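Local coordinates for Slr0280 protein (Synechocystis sp., PDB 5H3K) that is of unknown function but carries a phosphodiester glycosidase region of the NAGPA family and may therefore cleave sugar phosphodiester bonds, at residues T78-D82 with T83-Q87; L125-T128 with S129-Q132; G588-D592 with R593-T597. All coordinates share one frame; numbering follows the deposited sequence.

Contact 1: T78-D82 with T83-Q87; sequences TGLGD and TGAMQ
L80 and A85 meet through their beta carbons, L80 CB lying 4.1 Å from A85 CB where the end of the strand faces the first turn of the helix. This is the close-packed side: G81 O takes the N-H of A85 at 2.8 Å, with the donor nearly in line with the C=O bond, and A85 CB lies 3.7 Å from the same carbonyl oxygen. One residue on, D82 O accepts from M86 N at 2.9 Å, the donor tilted 22° from the carbonyl plane, while M86 CB rests 3.4 Å from that oxygen. The pair of bonds marks the passage from strand 75-81 into helix 82-89, with G81 at the N-cap and the two short axes 83° apart, nearly a right-angled bend. The D82 carboxylate turns back to the first turn: its CG stands between backbone N and carbonyl carbon (chi1 67°), which brings OD1 to 2.8 Å from T83 N for a bent, weak bond. Its stronger partners lie beyond, W275 NE1 at OD1 and the guanidinium of R123 in a salt bridge at OD2. An alanine at D82 would remove the carboxylate, and R123 would probably be left without this charged mate and W275 NE1 without its acceptor. Packing between the segments is looser toward the partly exposed M86 and Q87, and the M86 side chain lies against W281 of strand 279-288.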
loop_
_atom_site.group_PDB
_atom_site.type_symbol
_atom_site.label_atom_id
_atom_site.label_comp_id
_atom_site.label_asym_id
_atom_site.label_seq_id
_atom_site.Cartn_x
_atom_site.Cartn_y
_atom_site.Cartn_z
ATOM N N THR A 78 13.594 -20.759 14.430
ATOM C CA THR A 78 13.491 -20.008 13.184
ATOM C C THR A 78 12.091 -19.459 13.026
ATOM O O THR A 78 11.098 -20.199 13.151
ATOM C CB THR A 78 13.814 -20.876 11.957
ATOM O OG1 THR A 78 15.106 -21.473 12.121
ATOM C CG2 THR A 78 13.809 -20.013 10.684
ATOM N N GLY A 79 12.012 -18.160 12.749
ATOM C CA GLY A 79 10.741 -17.489 12.555
ATOM C C GLY A 79 10.656 -16.882 11.163
ATOM O O GLY A 79 11.658 -16.412 10.635
ATOM N N LEU A 80 9.465 -16.907 10.569
ATOM C CA LEU A 80 9.236 -16.310 9.253
ATOM C C LEU A 80 8.113 -15.284 9.384
ATOM O O LEU A 80 7.152 -15.519 10.112
ATOM C CB LEU A 80 8.790 -17.380 8.254
ATOM C CG LEU A 80 9.674 -18.612 8.093
ATOM C CD1 LEU A 80 9.156 -19.463 6.952
ATOM C CD2 LEU A 80 11.089 -18.196 7.830
ATOM N N GLY A 81 8.226 -14.156 8.685
ATOM C CA GLY A 81 7.118 -13.206 8.629
ATOM C C GLY A 81 5.829 -13.906 8.244
ATOM O O GLY A 81 5.801 -14.660 7.262
ATOM N N ASP A 82 4.768 -13.691 9.022
ATOM C CA ASP A 82 3.556 -14.491 8.860
ATOM C C ASP A 82 2.933 -14.404 7.471
ATOM O O ASP A 82 2.598 -15.430 6.861
ATOM C CB ASP A 82 2.527 -14.215 9.993
ATOM C CG ASP A 82 1.920 -12.807 9.969
ATOM O OD1 ASP A 82 2.481 -11.842 9.384
ATOM O OD2 ASP A 82 0.839 -12.669 10.586
ATOM N N THR A 83 2.807 -13.185 6.956
ATOM C CA THR A 83 2.191 -13.001 5.651
ATOM C C THR A 83 3.103 -13.573 4.571
ATOM O O THR A 83 2.638 -13.997 3.504
ATOM C CB THR A 83 1.850 -11.519 5.390
ATOM O OG1 THR A 83 3.008 -10.710 5.622
ATOM C CG2 THR A 83 0.747 -11.057 6.324
ATOM N N GLY A 84 4.400 -13.611 4.860
ATOM C CA GLY A 84 5.367 -14.203 3.947
ATOM C C GLY A 84 5.292 -15.718 3.952
ATOM O O GLY A 84 5.325 -16.354 2.895
ATOM N N ALA A 85 5.169 -16.307 5.140
ATOM C CA ALA A 85 5.040 -17.762 5.242
ATOM C C ALA A 85 3.756 -18.212 4.555
ATOM O O ALA A 85 3.724 -19.247 3.881
ATOM C CB ALA A 85 5.053 -18.207 6.697
ATOM N N MET A 86 2.699 -17.419 4.721
ATOM C CA MET A 86 1.410 -17.714 4.122
ATOM C C MET A 86 1.523 -17.750 2.605
ATOM O O MET A 86 1.034 -18.680 1.953
ATOM C CB MET A 86 0.382 -16.667 4.550
ATOM C CG MET A 86 -1.026 -16.949 4.040
ATOM S SD MET A 86 -2.220 -15.694 4.549
ATOM C CE MET A 86 -1.618 -14.268 3.620
ATOM N N GLN A 87 2.206 -16.757 2.043
ATOM C CA GLN A 87 2.207 -16.584 0.596
ATOM C C GLN A 87 3.246 -17.389 -0.147
ATOM O O GLN A 87 3.050 -17.709 -1.316
ATOM C CB GLN A 87 2.321 -15.107 0.236
ATOM C CG GLN A 87 1.014 -14.396 0.471
ATOM C CD GLN A 87 1.069 -12.949 0.112
ATOM O OE1 GLN A 87 1.678 -12.557 -0.890
ATOM N NE2 GLN A 87 0.435 -12.129 0.929
#

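Contact 2: L125-T128 with S129-Q132; sequences LDVT and SLLQ
V127 carries CG2 between its backbone N and carbonyl carbon, and L131 places CG opposite its own carbonyl carbon (chi1 -57°), torsions that bring the two side chains alongside each other and pointing the same way. The touching atoms are V127 CG2 and L131 CD1, 3.9 Å apart. V127 CG1, the other branch, comes only loosely toward L130 CD2, at 4.4 Å. The backbone closes as well: L131 N gives its hydrogen to V127 O at 3.1 Å, the donor tilted 20° from the carbonyl plane, and L131 CG lies 3.6 Å from V127 O. The chain here leaves strand 122-126 through an Asx turn, followed by a type I beta turn from S129 to Q132. T128 N closes the Asx turn, approaching D126 OD1 nearly end-on to the carboxylate C-O bond at 3.0 Å. The hydroxyl T128 OG1 adds a second bond to D126 OD1, coming in on the syn side at 2.7 Å, 28° out of the carboxylate plane. Together with the salt bridge from R77 to D126 OD2, the two donors probably limit the rotation of the carboxylate; T128 OG1 also bonds T78 N in the adjacent strand. A water bridges the turn, giving a hydrogen to D126 O at 2.7 Å and accepting from L130 N. T128 and the exposed Q132 cross obliquely, with T128 CG2 and Q132 NE2 at 4.2 Å, a loose contact. V127 also touches L80, and L131 lies against W106, M146 and F176.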
loop_
_atom_site.group_PDB
_atom_site.type_symbol
_atom_site.label_atom_id
_atom_site.label_comp_id
_atom_site.label_asym_id
_atom_site.label_seq_id
_atom_site.Cartn_x
_atom_site.Cartn_y
_atom_site.Cartn_z
ATOM N N LEU A 125 6.536 -15.978 12.770
ATOM C CA LEU A 125 5.978 -17.242 13.253
ATOM C C LEU A 125 7.097 -18.259 13.459
ATOM O O LEU A 125 7.905 -18.489 12.565
ATOM C CB LEU A 125 4.931 -17.805 12.271
ATOM C CG LEU A 125 3.712 -16.953 11.883
ATOM C CD1 LEU A 125 2.751 -17.735 10.973
ATOM C CD2 LEU A 125 2.960 -16.412 13.100
ATOM N N ASP A 126 7.151 -18.861 14.644
ATOM C CA ASP A 126 8.179 -19.860 14.956
ATOM C C ASP A 126 7.817 -21.168 14.253
ATOM O O ASP A 126 6.908 -21.891 14.685
ATOM C CB ASP A 126 8.272 -20.046 16.480
ATOM C CG ASP A 126 9.399 -20.989 16.903
ATOM O OD1 ASP A 126 9.748 -21.913 16.140
ATOM O OD2 ASP A 126 9.933 -20.809 18.020
ATOM N N VAL A 127 8.519 -21.461 13.159
ATOM C CA VAL A 127 8.199 -22.627 12.333
ATOM C C VAL A 127 9.125 -23.814 12.614
ATOM O O VAL A 127 9.113 -24.804 11.877
ATOM C CB VAL A 127 8.250 -22.288 10.819
ATOM C CG1 VAL A 127 7.221 -21.205 10.479
ATOM C CG2 VAL A 127 9.654 -21.857 10.415
ATOM N N THR A 128 9.910 -23.709 13.687
ATOM C CA THR A 128 10.919 -24.723 14.022
ATOM C C THR A 128 10.332 -26.128 14.157
ATOM O O THR A 128 10.836 -27.076 13.553
ATOM C CB THR A 128 11.673 -24.368 15.321
ATOM O OG1 THR A 128 12.044 -22.987 15.299
ATOM C CG2 THR A 128 12.930 -25.213 15.462
ATOM N N SER A 129 9.268 -26.260 14.941
ATOM C CA SER A 129 8.639 -27.564 15.141
ATOM C C SER A 129 7.884 -28.028 13.910
ATOM O O SER A 129 7.919 -29.212 13.549
ATOM C CB SER A 129 7.699 -27.531 16.340
ATOM O OG SER A 129 8.446 -27.493 17.542
ATOM N N LEU A 130 7.191 -27.086 13.279
ATOM C CA LEU A 130 6.412 -27.360 12.080
ATOM C C LEU A 130 7.244 -28.083 11.035
ATOM O O LEU A 130 6.777 -29.021 10.391
ATOM C CB LEU A 130 5.906 -26.044 11.488
ATOM C CG LEU A 130 4.981 -26.132 10.278
ATOM C CD1 LEU A 130 3.690 -26.833 10.653
ATOM C CD2 LEU A 130 4.694 -24.737 9.753
ATOM N N LEU A 131 8.484 -27.641 10.875
ATOM C CA LEU A 131 9.338 -28.114 9.786
ATOM C C LEU A 131 10.446 -29.027 10.274
ATOM O O LEU A 131 11.392 -29.304 9.538
ATOM C CB LEU A 131 9.965 -26.925 9.068
ATOM C CG LEU A 131 8.959 -25.926 8.501
ATOM C CD1 LEU A 131 9.683 -24.756 7.863
ATOM C CD2 LEU A 131 8.058 -26.642 7.503
ATOM N N GLN A 132 10.322 -29.490 11.515
ATOM C CA GLN A 132 11.386 -30.258 12.163
ATOM C C GLN A 132 11.750 -31.545 11.414
ATOM O O GLN A 132 12.924 -31.915 11.333
ATOM C CB GLN A 132 11.011 -30.572 13.617
ATOM C CG GLN A 132 12.198 -30.536 14.571
ATOM C CD GLN A 132 11.806 -30.119 15.981
ATOM O OE1 GLN A 132 10.803 -30.590 16.524
ATOM N NE2 GLN A 132 12.592 -29.220 16.578
HETATM O O HOH W 1 6.898 -24.564 15.029
#

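Contact 3: G588-D592 with R593-T597; sequences GQLLD and RSPVT
L590 CD1 reaches across the bend to R593 CG at 4.0 Å and to P595 CA at 3.7 Å, a mainly apolar contact near the base of the arginine. Followed outward, R593 CB lies 3.3 Å from D592 O. A first torsion of 73° puts CG between the backbone N and the carbonyl carbon, and from there R593 CG passes L590 while R593 CD runs 3.7 Å from D592 OD2. The two side chains point the same way, but their flat ends are turned 79° apart and D592 OD2 stays 4.8 Å from R593 NE; the carboxylate is held instead by H548 and by L584 N. This bend joins strand 589-590 to strand 600-609 within the phosphodiester glycosidase region, and a short 3-10 turn at 595-597 carries the arginine's next partner. After a bend at chi3, R593 NE donates to T597 OG1 at 2.9 Å, the hydroxyl lying 18° out of the guanidinium plane. That hydroxyl in turn donates to S594 O, on a lone pair in the carbonyl plane, and S594 O also takes T597 N. T597 O lies 3.1 Å above one face of the R593 guanidinium, toward its rim. At the tip, NH1 bonds the carbonyl oxygens of T582 and G579.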
loop_
_atom_site.group_PDB
_atom_site.type_symbol
_atom_site.label_atom_id
_atom_site.label_comp_id
_atom_site.label_asym_id
_atom_site.label_seq_id
_atom_site.Cartn_x
_atom_site.Cartn_y
_atom_site.Cartn_z
ATOM N N GLY A 588 5.178 -6.351 4.944
ATOM C CA GLY A 588 5.890 -6.345 3.674
ATOM C C GLY A 588 5.389 -7.315 2.608
ATOM O O GLY A 588 6.158 -7.700 1.719
ATOM N N GLN A 589 4.115 -7.705 2.688
ATOM C CA GLN A 589 3.490 -8.548 1.667
ATOM C C GLN A 589 2.139 -7.970 1.312
ATOM O O GLN A 589 1.438 -7.476 2.183
ATOM C CB GLN A 589 3.290 -9.990 2.154
ATOM C CG GLN A 589 4.556 -10.662 2.689
ATOM C CD GLN A 589 5.601 -10.924 1.618
ATOM O OE1 GLN A 589 5.326 -10.836 0.415
ATOM N NE2 GLN A 589 6.811 -11.261 2.053
ATOM N N LEU A 590 1.756 -8.049 0.039
ATOM C CA LEU A 590 0.414 -7.605 -0.358
ATOM C C LEU A 590 -0.657 -8.566 0.122
ATOM O O LEU A 590 -0.521 -9.788 -0.028
ATOM C CB LEU A 590 0.298 -7.472 -1.881
ATOM C CG LEU A 590 1.042 -6.352 -2.596
ATOM C CD1 LEU A 590 0.580 -6.284 -4.075
ATOM C CD2 LEU A 590 0.844 -5.020 -1.885
ATOM N N LEU A 591 -1.733 -8.020 0.676
ATOM C CA LEU A 591 -2.826 -8.834 1.206
ATOM C C LEU A 591 -3.950 -9.021 0.202
ATOM O O LEU A 591 -4.647 -10.034 0.224
ATOM C CB LEU A 591 -3.425 -8.172 2.454
ATOM C CG LEU A 591 -2.563 -8.035 3.711
ATOM C CD1 LEU A 591 -3.413 -7.495 4.854
ATOM C CD2 LEU A 591 -1.972 -9.389 4.068
ATOM N N ASP A 592 -4.123 -8.038 -0.674
ATOM C CA ASP A 592 -5.374 -7.871 -1.414
ATOM C C ASP A 592 -5.334 -8.300 -2.873
ATOM O O ASP A 592 -6.389 -8.475 -3.491
ATOM C CB ASP A 592 -5.781 -6.397 -1.377
ATOM C CG ASP A 592 -4.754 -5.498 -2.067
ATOM O OD1 ASP A 592 -3.569 -5.509 -1.652
ATOM O OD2 ASP A 592 -5.126 -4.788 -3.028
ATOM N N ARG A 593 -4.134 -8.417 -3.446
ATOM C CA ARG A 593 -3.996 -8.794 -4.851
ATOM C C ARG A 593 -2.613 -9.360 -5.076
ATOM O O ARG A 593 -1.728 -9.200 -4.230
ATOM C CB ARG A 593 -4.208 -7.572 -5.767
ATOM C CG ARG A 593 -3.049 -6.557 -5.749
ATOM C CD ARG A 593 -3.464 -5.189 -6.294
ATOM N NE ARG A 593 -4.049 -5.300 -7.626
ATOM C CZ ARG A 593 -4.756 -4.354 -8.244
ATOM N NH1 ARG A 593 -4.954 -3.178 -7.675
ATOM N NH2 ARG A 593 -5.261 -4.592 -9.456
ATOM N N SER A 594 -2.413 -10.016 -6.217
ATOM C CA SER A 594 -1.076 -10.503 -6.556
ATOM C C SER A 594 -0.159 -9.352 -6.919
ATOM O O SER A 594 -0.576 -8.417 -7.614
ATOM C CB SER A 594 -1.133 -11.487 -7.725
ATOM O OG SER A 594 -1.725 -12.699 -7.305
ATOM N N PRO A 595 1.102 -9.406 -6.456
ATOM C CA PRO A 595 2.063 -8.326 -6.723
ATOM C C PRO A 595 2.166 -7.959 -8.198
ATOM O O PRO A 595 2.311 -6.778 -8.484
ATOM C CB PRO A 595 3.388 -8.909 -6.221
ATOM C CG PRO A 595 2.960 -9.801 -5.071
ATOM C CD PRO A 595 1.668 -10.441 -5.570
ATOM N N VAL A 596 2.060 -8.921 -9.118
ATOM C CA VAL A 596 2.156 -8.586 -10.551
ATOM C C VAL A 596 1.054 -7.652 -11.065
ATOM O O VAL A 596 1.241 -6.980 -12.075
ATOM C CB VAL A 596 2.211 -9.843 -11.475
ATOM C CG1 VAL A 596 3.440 -10.680 -11.158
ATOM C CG2 VAL A 596 0.921 -10.665 -11.356
ATOM N N THR A 597 -0.087 -7.611 -10.376
ATOM C CA THR A 597 -1.209 -6.759 -10.787
ATOM C C THR A 597 -1.189 -5.360 -10.160
ATOM O O THR A 597 -2.043 -4.529 -10.474
ATOM C CB THR A 597 -2.581 -7.410 -10.460
ATOM O OG1 THR A 597 -2.767 -7.474 -9.040
ATOM C CG2 THR A 597 -2.668 -8.815 -11.049
#

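Overall arrangement
Contact 1 sits between the other two and touches both. Its centre is 11 Å from that of contact 2, where strands 75-81 and 122-126 pair in one sheet, with L80 O and L125 N at 2.8 Å, while D82 CB packs on L125 CG at 3.5 Å. Toward contact 3, with centres 15 Å apart, helix 82-89 meets strand 589-590: Q87 NE2 lies 2.7 Å from L590 O, and T83 OG1 is 3.3 Å from Q589 CG. Contacts 2 and 3 do not touch; their centres are 25 Å apart and their nearest atoms about 11 Å. The short helix thus packs between the sheet of strands 75-81 and 122-126 and strand 589-590.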